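Local coordinates for protein short-chain dehydrogenase/reductase SDR (Vibrio parahaemolyticus, PDB 3GUY) that probably catalyses an NAD(P)-dependent oxidation or reduction of a substrate not yet identified, as a Rossmann-fold short-chain dehydrogenase/reductase, at residues I108-L111 with R112-K116. The protein carries 2 engineered substitutions. Residues are numbered along the deposited sequence; the frame is centred on the assembly and turned at random.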
loop_
_atom_site.group_PDB
_atom_site.type_symbol
_atom_site.label_atom_id
_atom_site.label_comp_id
_atom_site.label_asym_id
_atom_site.label_seq_id
_atom_site.Cartn_x
_atom_site.Cartn_y
_atom_site.Cartn_z
ATOM N N ILE D 108 12.192 -3.000 -17.436
ATOM C CA ILE D 108 12.676 -1.621 -17.634
ATOM C C ILE D 108 13.034 -1.394 -19.125
ATOM O O ILE D 108 12.681 -0.389 -19.714
ATOM C CB ILE D 108 13.946 -1.324 -16.767
ATOM C CG1 ILE D 108 13.581 -1.132 -15.300
ATOM C CG2 ILE D 108 14.632 -0.063 -17.277
ATOM C CD1 ILE D 108 14.833 -1.166 -14.356
ATOM N N ASN D 109 13.737 -2.350 -19.709
ATOM C CA ASN D 109 14.177 -2.248 -21.129
ATOM C C ASN D 109 12.990 -2.229 -22.077
ATOM O O ASN D 109 12.916 -1.368 -22.932
ATOM C CB ASN D 109 15.068 -3.407 -21.501
ATOM C CG ASN D 109 16.434 -3.290 -20.915
ATOM O OD1 ASN D 109 16.927 -2.203 -20.676
ATOM N ND2 ASN D 109 17.057 -4.420 -20.673
ATOM N N VAL D 110 12.037 -3.131 -21.885
ATOM C CA VAL D 110 10.803 -3.093 -22.710
ATOM C C VAL D 110 9.981 -1.851 -22.528
ATOM O O VAL D 110 9.662 -1.191 -23.515
ATOM C CB VAL D 110 9.917 -4.282 -22.517
ATOM C CG1 VAL D 110 8.539 -4.028 -23.192
ATOM C CG2 VAL D 110 10.571 -5.495 -23.086
ATOM N N LEU D 111 9.619 -1.496 -21.295
ATOM C CA LEU D 111 8.859 -0.261 -21.082
ATOM C C LEU D 111 9.575 1.026 -21.531
ATOM O O LEU D 111 8.939 1.975 -22.044
ATOM C CB LEU D 111 8.411 -0.106 -19.600
ATOM C CG LEU D 111 7.475 1.064 -19.323
ATOM C CD1 LEU D 111 6.181 0.900 -20.228
ATOM C CD2 LEU D 111 7.118 1.185 -17.790
ATOM N N ARG D 112 10.873 1.110 -21.302
ATOM C CA ARG D 112 11.599 2.290 -21.731
ATOM C C ARG D 112 11.573 2.419 -23.274
ATOM O O ARG D 112 11.430 3.520 -23.808
ATOM C CB ARG D 112 13.041 2.228 -21.252
ATOM C CG ARG D 112 13.924 3.312 -21.785
ATOM C CD ARG D 112 15.307 3.226 -21.173
ATOM N NE ARG D 112 16.168 4.217 -21.821
ATOM C CZ ARG D 112 16.809 4.023 -22.971
ATOM N NH1 ARG D 112 16.790 2.840 -23.587
ATOM N NH2 ARG D 112 17.541 5.009 -23.466
ATOM N N GLU D 113 11.763 1.298 -23.957
ATOM C CA GLU D 113 11.771 1.311 -25.414
ATOM C C GLU D 113 10.381 1.666 -25.961
ATOM O O GLU D 113 10.256 2.472 -26.929
ATOM C CB GLU D 113 12.251 -0.019 -25.936
ATOM C CG GLU D 113 12.602 0.011 -27.425
ATOM C CD GLU D 113 13.851 0.838 -27.727
ATOM O OE1 GLU D 113 14.713 0.999 -26.824
ATOM O OE2 GLU D 113 13.983 1.302 -28.880
ATOM N N LEU D 114 9.333 1.130 -25.315
ATOM C CA LEU D 114 7.960 1.528 -25.638
ATOM C C LEU D 114 7.682 3.014 -25.464
ATOM O O LEU D 114 7.050 3.632 -26.354
ATOM C CB LEU D 114 6.930 0.664 -24.883
ATOM C CG LEU D 114 6.985 -0.814 -25.256
ATOM C CD1 LEU D 114 6.008 -1.595 -24.334
ATOM C CD2 LEU D 114 6.673 -1.038 -26.775
ATOM N N VAL D 115 8.171 3.624 -24.372
ATOM C CA VAL D 115 7.896 5.037 -24.121
ATOM C C VAL D 115 8.686 5.933 -25.056
ATOM O O VAL D 115 8.195 6.963 -25.500
ATOM C CB VAL D 115 8.160 5.439 -22.649
ATOM C CG1 VAL D 115 7.947 6.900 -22.438
ATOM C CG2 VAL D 115 7.208 4.639 -21.689
ATOM N N LYS D 116 9.913 5.533 -25.327
ATOM C CA LYS D 116 10.803 6.212 -26.283
ATOM C C LYS D 116 10.113 6.304 -27.652
ATOM O O LYS D 116 10.004 7.382 -28.199
ATOM C CB LYS D 116 12.134 5.442 -26.413
ATOM C CG LYS D 116 13.264 6.256 -27.016
ATOM C CD LYS D 116 14.635 5.546 -26.876
ATOM C CE LYS D 116 15.796 6.482 -27.219
ATOM N NZ LYS D 116 16.188 7.269 -25.994
HETATM O O HOH W 1 15.244 0.264 -23.277
#
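Ile-108 to Leu-111 run straight into Arg-112 to Lys-116 as consecutive turns of helix 93-118, joined by four i to i+4 backbone hydrogen bonds. Arg-112 N donates to Ile-108 O at 2.8 Å, and Glu-113 N, Leu-114 N and Val-115 N follow in step to the carbonyls of Asn-109, Val-110 and Leu-111; the Leu-114 bond is the straightest, with an N-H...O angle of 167°. Asn-109 O takes a second donor: a water lies 2.9 Å from it and accepts in turn from Arg-112 NH1 at 3.0 Å, in the guanidinium plane at its edge. The extended chain of Arg-112, leaving with CG anti to the backbone N (chi1 173°), carries that group out to the water.

On the flank facing the sheet, Val-110 and Leu-114 lie side by side and point the same way, Val-110 CG1 resting 3.7 Å from Leu-114 CD1. Val-110 packs on His-78 and Leu-114 on Val-76, both of strand 75-78. Leu-111 and Val-115 meet more slantwise and loosely, Leu-111 CD1 being 4.1 Å from Val-115 CG2; both pack on Val-157 of helix 141-160, and on Leu-88 and Gln-89, respectively, of a neighbouring subunit.

Polar ends are held from beyond the two turns: Asn-109 ND2 bonds to Leu-56 O, Glu-113 OE2 forms a salt bridge with Arg-117 NE, and Arg-112 NE makes a weak hydrogen bond to Gln-91 O of the neighbouring subunit. Aliphatic branches thus join the helix to the Rossmann sheet, helix 141-160 and that subunit, while water ties the Asn-109 carbonyl to a guanidinium that also reaches across the interface.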